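PDB 6EU9: retinoic acid receptor from Platynereis dumerilii, which binds all-trans retinoic acid in its ligand-binding domain and probably acts as a ligand-sensing transcription factor of the nuclear receptor family. Local coordinates for residues Q79-K84 / S162-P167; V139-D144 / A197-K202; E10-I15 / Y148-L153. One frame throughout, in Å; residues are numbered along the deposited sequence.

In the fold
The three contacts tie together the mainly helical sandwich of a nuclear receptor ligand-binding domain. In chain order the segments are 10-15, 79-84, 139-144, 148-153, 162-167 and 197-202, so every pair of contacts interleaves and distant parts of the sequence are drawn together. Interaction 3, where helices 6-22 and 145-156 cross, is buried; interactions 1 and 2 lie at the surface, their centres about 26 Å apart. The centre of interaction 3 is about 20 Å from that of interaction 1 and about 15 Å from that of interaction 2. Helix 145-156 links the buried crossing to both surface contacts: its Leu151 touches Leu199 of interaction 2, and its Leu156 meets Leu82 and Leu83 of interaction 1.

Interaction 1: Q79-K84 / S162-P167; sequences QITLLK and SGLEHP
Leu164 reaches from the loop onto helix 76-97 and meets both Thr81 and Leu82, and this small apolar cluster is the main part of the contact. Of these two helix residues Leu164 CD1 meets Leu82 alone, while Leu164 CD2 meets both. Leu164 CD1 lies 3.9 Å from Leu82 CD2, the two leucine side chains crossing at about a right angle. Leu164 CD2 is 3.9 Å from Thr81 CB and equally far from Thr81 CG2. Leu164 CD2 also lies 4.0 Å from Leu82 CD2, which places this one methyl between two successive helix residues.

Helix 76-97 probably belongs to the central layer of the three-layer sandwich, as in other nuclear receptor ligand-binding domains, and the loop that follows helix 145-156 leads through residues 162-166 into helix 167-188. Leu82 and Leu164 both continue onto Val170 of the latter helix, so Leu82, Leu164 and Val170 meet in one apolar patch.

Where the threonine methyl turns to the loop backbone, the packing is against carbonyl oxygens. Thr81 CG2 stands 3.4 Å from Ser162 O and 4.1 Å from Gly163 O. With chi1 at -48°, OG1 sits beside the backbone N and CG2 anti to it; the hydroxyl is thereby turned to Asn77 O, one helical turn back, and the methyl is left to face the loop. Gly163, with a positive phi of 80°, carries the loop past this methyl.

No hydrogen bond joins the two segments. A polar tie between loop and helix comes from just upstream: the Asp78 carboxylate accepts Glu165 N at OD1 and His166 N at OD2, His166 being the N-cap residue of helix 167-188.

Interaction 2: V139-D144 / A197-K202; sequences VELSVD and AKLLLK
In Leu141 a chi2 of 48° turns CD1 back beside its own CA, on the Lys198 side, and leaves CD2 anti to that CA, extended to Leu199 and Lys202 of helix 195-222. In Val143 CG1 is anti to the backbone N (chi1 -177°), and CG2, which lies beside that N, is the methyl presented to Leu199. Between them the chain turns in a Schellman motif, with positive phi at Ser142 and two bonds back into the last turn. The turn lets residues on both sides of Ser142 face the same neighbouring helix of the ligand-binding domain.

Leu141 does most of the touching. Its CD2 packs 3.9 Å from Leu199 CG, the two side chains sliding past each other in opposite directions, and the same methyl lies 4.0 Å from Lys202 CD. On the other branch Leu141 CD1 rests 4.0 Å from Lys198 CD. Both lysines therefore contribute aliphatic chain to the contact, one helical turn apart and with Leu199 between them in sequence. An alanine at Leu141 would probably open a gap here, leaving Leu199 CG without this neighbour and the two lysine chains freer to turn.

Arg189 bonds to Leu141 O through NH2, and Val143 and Leu199 also touch Arg189. Leu199 passes on to Leu151 of helix 145-156. Within the contact, Leu199 CD2 lies 4.0 Å from Val143 CG2.

Interaction 3: E10-I15 / Y148-L153; sequences EMVEKI and YAMLSL
Two layers of the helical sandwich meet where Val12 and Ile15 of helix 6-22 pack against Ala149, Met150 and Leu153 of helix 145-156. The short segments cross at 85°, their axes 9.6 Å apart at closest approach.

At one end the methionine reaches across, a bend at chi3 (-133°) turning its CE to the valine: Met150 CE lies 3.7 Å from Val12 CG2 and 3.9 Å from Val12 CG1, so the methyl touches both branches. Ile15 CG2 settles on the partner backbone, 3.6 Å from Ala149 O, and Ala149 CB answers at 3.7 Å from Ile15 O; Ile15 CA and Ala149 CA are 6.0 Å apart, the nearest such pair. Ile15 CD1 meets Leu153 CD2 with the side chains crossing at about a right angle, though CG1, which carries CD1, sits too near Met11 O for its place to be sure. Within helix 145-156, Ser152 OG gives a 2.7 Å hydrogen bond to Tyr148 O, which also accepts Ser152 N.

All five touching residues are buried and no hydrogen bond spans the helices, which implies that apolar packing and fit of shape hold this crossing.

Interaction 1: Q79-K84 / S162-P167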
loop_
_atom_site.group_PDB
_atom_site.type_symbol
_atom_site.label_atom_id
_atom_site.label_comp_id
_atom_site.label_asym_id
_atom_site.label_seq_id
_atom_site.Cartn_x
_atom_site.Cartn_y
_atom_site.Cartn_z
ATOM N N GLN A 79 1.797 1.448 3.665
ATOM C CA GLN A 79 2.637 0.422 3.046
ATOM C C GLN A 79 3.197 0.864 1.707
ATOM O O GLN A 79 4.414 0.725 1.503
ATOM C CB GLN A 79 1.868 -0.880 2.939
ATOM C CG GLN A 79 1.479 -1.434 4.289
ATOM C CD GLN A 79 0.489 -2.599 4.123
ATOM O OE1 GLN A 79 0.809 -3.500 3.383
ATOM N NE2 GLN A 79 -0.739 -2.586 4.793
ATOM N N ILE A 80 2.284 1.462 0.870
ATOM C CA ILE A 80 2.649 1.921 -0.455
ATOM C C ILE A 80 3.640 3.073 -0.384
ATOM O O ILE A 80 4.646 3.060 -1.062
ATOM C CB ILE A 80 1.412 2.279 -1.309
ATOM C CG1 ILE A 80 0.680 0.980 -1.663
ATOM C CG2 ILE A 80 1.739 2.932 -2.651
ATOM C CD1 ILE A 80 -0.653 1.177 -2.343
ATOM N N THR A 81 3.321 4.064 0.430
ATOM C CA THR A 81 4.161 5.227 0.680
ATOM C C THR A 81 5.544 4.830 1.125
ATOM O O THR A 81 6.474 5.306 0.514
ATOM C CB THR A 81 3.511 6.109 1.752
ATOM O OG1 THR A 81 2.136 6.292 1.400
ATOM C CG2 THR A 81 4.159 7.428 1.885
ATOM N N LEU A 82 5.642 3.911 2.094
ATOM C CA LEU A 82 6.943 3.503 2.658
ATOM C C LEU A 82 7.721 2.698 1.693
ATOM O O LEU A 82 8.904 2.833 1.628
ATOM C CB LEU A 82 6.803 2.719 3.963
ATOM C CG LEU A 82 6.209 3.417 5.187
ATOM C CD1 LEU A 82 6.078 2.395 6.268
ATOM C CD2 LEU A 82 7.119 4.534 5.665
ATOM N N LEU A 83 7.041 1.862 0.924
ATOM C CA LEU A 83 7.708 1.013 -0.071
ATOM C C LEU A 83 8.283 1.865 -1.191
ATOM O O LEU A 83 9.431 1.580 -1.633
ATOM C CB LEU A 83 6.766 -0.011 -0.647
ATOM C CG LEU A 83 6.854 -1.398 -0.009
ATOM C CD1 LEU A 83 5.676 -2.228 -0.523
ATOM C CD2 LEU A 83 8.204 -2.009 -0.392
ATOM N N LYS A 84 7.499 2.871 -1.670
ATOM C CA LYS A 84 8.019 3.714 -2.708
ATOM C C LYS A 84 9.266 4.434 -2.229
ATOM O O LYS A 84 10.299 4.467 -2.902
ATOM C CB LYS A 84 6.956 4.687 -3.173
ATOM C CG LYS A 84 6.316 4.227 -4.492
ATOM C CD LYS A 84 4.817 4.318 -4.479
ATOM C CE LYS A 84 4.265 5.658 -4.950
ATOM N NZ LYS A 84 3.772 5.469 -6.352
ATOM N N SER A 162 7.639 11.292 3.840
ATOM C CA SER A 162 6.563 12.219 3.503
ATOM C C SER A 162 5.185 11.593 3.223
ATOM O O SER A 162 5.083 10.615 2.498
ATOM C CB SER A 162 6.976 13.023 2.294
ATOM O OG SER A 162 6.112 14.125 2.204
ATOM N N GLY A 163 4.123 12.198 3.773
ATOM C CA GLY A 163 2.752 11.894 3.371
ATOM C C GLY A 163 2.148 10.637 3.977
ATOM O O GLY A 163 1.283 9.994 3.386
ATOM N N LEU A 164 2.584 10.296 5.180
ATOM C CA LEU A 164 2.069 9.134 5.847
ATOM C C LEU A 164 0.762 9.448 6.562
ATOM O O LEU A 164 0.587 10.536 7.155
ATOM C CB LEU A 164 3.106 8.640 6.841
ATOM C CG LEU A 164 4.194 7.775 6.263
ATOM C CD1 LEU A 164 5.106 7.427 7.409
ATOM C CD2 LEU A 164 3.624 6.533 5.665
ATOM N N GLU A 165 -0.141 8.488 6.544
ATOM C CA GLU A 165 -1.390 8.596 7.290
ATOM C C GLU A 165 -1.153 8.598 8.782
ATOM O O GLU A 165 -1.681 9.436 9.473
ATOM C CB GLU A 165 -2.366 7.473 6.927
ATOM C CG GLU A 165 -3.453 7.939 5.986
ATOM C CD GLU A 165 -4.022 6.816 5.161
ATOM O OE1 GLU A 165 -4.678 7.124 4.137
ATOM O OE2 GLU A 165 -3.841 5.632 5.513
ATOM N N HIS A 166 -0.366 7.647 9.265
ATOM C CA HIS A 166 -0.142 7.527 10.713
ATOM C C HIS A 166 1.349 7.414 11.005
ATOM O O HIS A 166 1.824 6.320 11.321
ATOM C CB HIS A 166 -0.907 6.373 11.341
ATOM C CG HIS A 166 -2.213 6.048 10.684
ATOM N ND1 HIS A 166 -3.345 6.816 10.851
ATOM C CD2 HIS A 166 -2.581 4.992 9.917
ATOM C CE1 HIS A 166 -4.347 6.262 10.198
ATOM N NE2 HIS A 166 -3.904 5.166 9.605
ATOM N N PRO A 167 2.067 8.532 10.876
ATOM C CA PRO A 167 3.503 8.460 11.030
ATOM C C PRO A 167 3.928 8.059 12.469
ATOM O O PRO A 167 5.022 7.428 12.631
ATOM C CB PRO A 167 3.981 9.882 10.644
ATOM C CG PRO A 167 2.796 10.746 10.855
ATOM C CD PRO A 167 1.634 9.887 10.467
#

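Interaction 2: V139-D144 / A197-K202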
loop_
_atom_site.group_PDB
_atom_site.type_symbol
_atom_site.label_atom_id
_atom_site.label_comp_id
_atom_site.label_asym_id
_atom_site.label_seq_id
_atom_site.Cartn_x
_atom_site.Cartn_y
_atom_site.Cartn_z
ATOM N N VAL A 139 31.549 -3.995 4.702
ATOM C CA VAL A 139 32.405 -5.148 4.933
ATOM C C VAL A 139 33.409 -4.897 6.092
ATOM O O VAL A 139 33.689 -5.791 6.871
ATOM C CB VAL A 139 33.073 -5.573 3.607
ATOM C CG1 VAL A 139 34.327 -6.426 3.802
ATOM C CG2 VAL A 139 32.034 -6.250 2.717
ATOM N N GLU A 140 33.908 -3.665 6.209
ATOM C CA GLU A 140 34.767 -3.277 7.331
ATOM C C GLU A 140 34.087 -3.461 8.661
ATOM O O GLU A 140 34.696 -3.959 9.619
ATOM C CB GLU A 140 35.307 -1.853 7.125
ATOM C CG GLU A 140 36.645 -1.849 6.346
ATOM C CD GLU A 140 37.025 -0.517 5.727
ATOM O OE1 GLU A 140 36.841 0.572 6.360
ATOM O OE2 GLU A 140 37.564 -0.570 4.591
ATOM N N LEU A 141 32.820 -3.058 8.746
ATOM C CA LEU A 141 32.068 -3.182 9.990
ATOM C C LEU A 141 31.647 -4.608 10.265
ATOM O O LEU A 141 31.223 -4.808 11.356
ATOM C CB LEU A 141 30.833 -2.380 9.895
ATOM C CG LEU A 141 30.523 -1.085 10.632
ATOM C CD1 LEU A 141 31.639 -0.074 10.557
ATOM C CD2 LEU A 141 29.205 -0.590 10.014
ATOM N N SER A 142 31.879 -5.515 9.299
ATOM C CA SER A 142 31.686 -6.955 9.467
ATOM C C SER A 142 30.231 -7.321 9.558
ATOM O O SER A 142 29.893 -8.268 10.233
ATOM C CB SER A 142 32.432 -7.628 10.652
ATOM O OG SER A 142 33.855 -7.516 10.592
ATOM N N VAL A 143 29.400 -6.583 8.829
ATOM C CA VAL A 143 27.977 -6.694 8.779
ATOM C C VAL A 143 27.471 -8.022 8.250
ATOM O O VAL A 143 27.901 -8.456 7.231
ATOM C CB VAL A 143 27.411 -5.517 7.950
ATOM C CG1 VAL A 143 25.882 -5.567 7.935
ATOM C CG2 VAL A 143 27.803 -4.202 8.544
ATOM N N ASP A 144 26.527 -8.669 8.928
ATOM C CA ASP A 144 26.075 -10.008 8.517
ATOM C C ASP A 144 24.654 -10.026 7.932
ATOM O O ASP A 144 23.955 -9.043 7.998
ATOM C CB ASP A 144 26.271 -10.990 9.679
ATOM C CG ASP A 144 25.071 -11.109 10.567
ATOM O OD1 ASP A 144 24.258 -10.161 10.664
ATOM O OD2 ASP A 144 24.846 -12.192 11.135
ATOM N N ALA A 197 25.688 2.581 16.800
ATOM C CA ALA A 197 25.708 3.995 16.318
ATOM C C ALA A 197 26.279 4.065 14.940
ATOM O O ALA A 197 25.694 4.748 14.083
ATOM C CB ALA A 197 26.461 4.964 17.251
ATOM N N LYS A 198 27.369 3.312 14.700
ATOM C CA LYS A 198 28.012 3.279 13.391
ATOM C C LYS A 198 27.077 2.718 12.324
ATOM O O LYS A 198 27.037 3.204 11.222
ATOM C CB LYS A 198 29.301 2.513 13.443
ATOM C CG LYS A 198 30.457 3.456 13.627
ATOM C CD LYS A 198 31.816 2.799 13.273
ATOM C CE LYS A 198 32.749 3.858 12.694
ATOM N NZ LYS A 198 33.506 3.378 11.493
ATOM N N LEU A 199 26.325 1.685 12.686
ATOM C CA LEU A 199 25.368 1.083 11.771
ATOM C C LEU A 199 24.200 2.038 11.450
ATOM O O LEU A 199 23.776 2.116 10.317
ATOM C CB LEU A 199 24.882 -0.207 12.363
ATOM C CG LEU A 199 25.819 -1.328 11.841
ATOM C CD1 LEU A 199 26.040 -2.410 12.908
ATOM C CD2 LEU A 199 25.313 -1.852 10.546
ATOM N N LEU A 200 23.748 2.826 12.438
ATOM C CA LEU A 200 22.742 3.792 12.165
ATOM C C LEU A 200 23.139 4.844 11.238
ATOM O O LEU A 200 22.372 5.180 10.313
ATOM C CB LEU A 200 22.226 4.441 13.430
ATOM C CG LEU A 200 21.331 3.483 14.314
ATOM C CD1 LEU A 200 20.679 4.347 15.319
ATOM C CD2 LEU A 200 20.392 2.588 13.563
ATOM N N LEU A 201 24.364 5.354 11.404
ATOM C CA LEU A 201 24.909 6.378 10.495
ATOM C C LEU A 201 25.090 5.849 9.085
ATOM O O LEU A 201 25.002 6.620 8.186
ATOM C CB LEU A 201 26.178 6.935 11.034
ATOM C CG LEU A 201 26.101 7.678 12.360
ATOM C CD1 LEU A 201 27.477 8.140 12.760
ATOM C CD2 LEU A 201 25.207 8.846 12.170
ATOM N N LYS A 202 25.204 4.554 8.888
ATOM C CA LYS A 202 25.175 4.011 7.529
ATOM C C LYS A 202 23.821 4.192 6.883
ATOM O O LYS A 202 23.738 4.307 5.686
ATOM C CB LYS A 202 25.576 2.530 7.489
ATOM C CG LYS A 202 26.928 2.246 8.184
ATOM C CD LYS A 202 28.191 2.229 7.316
ATOM C CE LYS A 202 28.983 3.518 7.450
ATOM N NZ LYS A 202 30.033 3.538 6.373
#

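Interaction 3: E10-I15 / Y148-L153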
loop_
_atom_site.group_PDB
_atom_site.type_symbol
_atom_site.label_atom_id
_atom_site.label_comp_id
_atom_site.label_asym_id
_atom_site.label_seq_id
_atom_site.Cartn_x
_atom_site.Cartn_y
_atom_site.Cartn_z
ATOM N N GLU A 10 13.458 -14.190 18.236
ATOM C CA GLU A 10 12.414 -14.591 17.322
ATOM C C GLU A 10 12.369 -13.624 16.140
ATOM O O GLU A 10 12.203 -14.038 15.009
ATOM C CB GLU A 10 11.066 -14.559 18.043
ATOM C CG GLU A 10 9.969 -15.528 17.643
ATOM C CD GLU A 10 8.758 -15.508 18.628
ATOM O OE1 GLU A 10 8.637 -16.468 19.471
ATOM O OE2 GLU A 10 7.875 -14.553 18.582
ATOM N N MET A 11 12.518 -12.332 16.433
ATOM C CA MET A 11 12.401 -11.253 15.496
ATOM C C MET A 11 13.528 -11.295 14.507
ATOM O O MET A 11 13.337 -11.155 13.296
ATOM C CB MET A 11 12.432 -9.931 16.208
ATOM C CG MET A 11 11.759 -8.843 15.411
ATOM S SD MET A 11 12.132 -7.311 16.282
ATOM C CE MET A 11 10.607 -7.068 17.275
ATOM N N VAL A 12 14.722 -11.535 14.987
ATOM C CA VAL A 12 15.827 -11.755 14.091
ATOM C C VAL A 12 15.478 -12.850 13.102
ATOM O O VAL A 12 15.521 -12.609 11.905
ATOM C CB VAL A 12 17.106 -12.055 14.821
ATOM C CG1 VAL A 12 18.185 -12.282 13.810
ATOM C CG2 VAL A 12 17.439 -10.893 15.743
ATOM N N GLU A 13 15.006 -13.974 13.604
ATOM C CA GLU A 13 14.743 -15.140 12.759
ATOM C C GLU A 13 13.690 -14.848 11.701
ATOM O O GLU A 13 13.798 -15.247 10.569
ATOM C CB GLU A 13 14.442 -16.389 13.572
ATOM C CG GLU A 13 15.635 -16.896 14.351
ATOM C CD GLU A 13 15.359 -18.220 15.070
ATOM O OE1 GLU A 13 15.009 -19.161 14.308
ATOM O OE2 GLU A 13 15.482 -18.340 16.355
ATOM N N LYS A 14 12.675 -14.141 12.086
ATOM C CA LYS A 14 11.609 -13.719 11.199
ATOM C C LYS A 14 12.145 -12.796 10.116
ATOM O O LYS A 14 11.827 -12.982 8.955
ATOM C CB LYS A 14 10.456 -13.032 11.980
ATOM C CG LYS A 14 9.348 -13.956 12.385
ATOM C CD LYS A 14 8.790 -13.412 13.692
ATOM C CE LYS A 14 7.751 -14.360 14.320
ATOM N NZ LYS A 14 7.056 -13.595 15.406
ATOM N N ILE A 15 12.884 -11.770 10.527
ATOM C CA ILE A 15 13.337 -10.771 9.566
ATOM C C ILE A 15 14.360 -11.445 8.649
ATOM O O ILE A 15 14.307 -11.274 7.437
ATOM C CB ILE A 15 13.964 -9.503 10.195
ATOM C CG1 ILE A 15 13.308 -9.065 11.497
ATOM C CG2 ILE A 15 14.027 -8.422 9.166
ATOM C CD1 ILE A 15 12.189 -8.109 11.489
ATOM N N TYR A 148 21.831 -7.026 7.859
ATOM C CA TYR A 148 21.308 -6.474 6.592
ATOM C C TYR A 148 19.817 -6.506 6.515
ATOM O O TYR A 148 19.208 -5.541 6.092
ATOM C CB TYR A 148 21.852 -7.226 5.351
ATOM C CG TYR A 148 23.226 -6.804 4.902
ATOM C CD1 TYR A 148 23.439 -5.533 4.465
ATOM C CD2 TYR A 148 24.294 -7.667 4.933
ATOM C CE1 TYR A 148 24.699 -5.096 4.030
ATOM C CE2 TYR A 148 25.546 -7.261 4.507
ATOM C CZ TYR A 148 25.743 -5.968 4.063
ATOM O OH TYR A 148 26.983 -5.577 3.642
ATOM N N ALA A 149 19.213 -7.620 6.906
ATOM C CA ALA A 149 17.776 -7.720 6.869
ATOM C C ALA A 149 17.138 -6.718 7.832
ATOM O O ALA A 149 16.198 -6.104 7.469
ATOM C CB ALA A 149 17.362 -9.157 7.084
ATOM N N MET A 150 17.593 -6.605 9.062
ATOM C CA MET A 150 17.086 -5.606 9.999
ATOM C C MET A 150 17.180 -4.184 9.515
ATOM O O MET A 150 16.245 -3.426 9.669
ATOM C CB MET A 150 17.706 -5.752 11.376
ATOM C CG MET A 150 17.710 -7.154 11.920
ATOM S SD MET A 150 18.081 -7.217 13.698
ATOM C CE MET A 150 19.287 -8.515 13.576
ATOM N N LEU A 151 18.332 -3.801 8.914
ATOM C CA LEU A 151 18.502 -2.461 8.372
ATOM C C LEU A 151 17.529 -2.202 7.245
ATOM O O LEU A 151 17.010 -1.107 7.111
ATOM C CB LEU A 151 19.915 -2.245 7.881
ATOM C CG LEU A 151 21.095 -2.125 8.905
ATOM C CD1 LEU A 151 22.523 -2.520 8.432
ATOM C CD2 LEU A 151 21.166 -0.804 9.655
ATOM N N SER A 152 17.238 -3.203 6.437
ATOM C CA SER A 152 16.238 -3.025 5.390
ATOM C C SER A 152 14.874 -2.715 5.957
ATOM O O SER A 152 14.224 -1.791 5.489
ATOM C CB SER A 152 16.127 -4.258 4.545
ATOM O OG SER A 152 17.469 -4.745 4.245
ATOM N N LEU A 153 14.428 -3.443 6.987
ATOM C CA LEU A 153 13.126 -3.167 7.593
ATOM C C LEU A 153 13.114 -1.816 8.256
ATOM O O LEU A 153 12.080 -1.150 8.256
ATOM C CB LEU A 153 12.731 -4.272 8.605
ATOM C CG LEU A 153 11.202 -4.340 8.955
ATOM C CD1 LEU A 153 10.409 -4.652 7.724
ATOM C CD2 LEU A 153 10.922 -5.418 9.927
#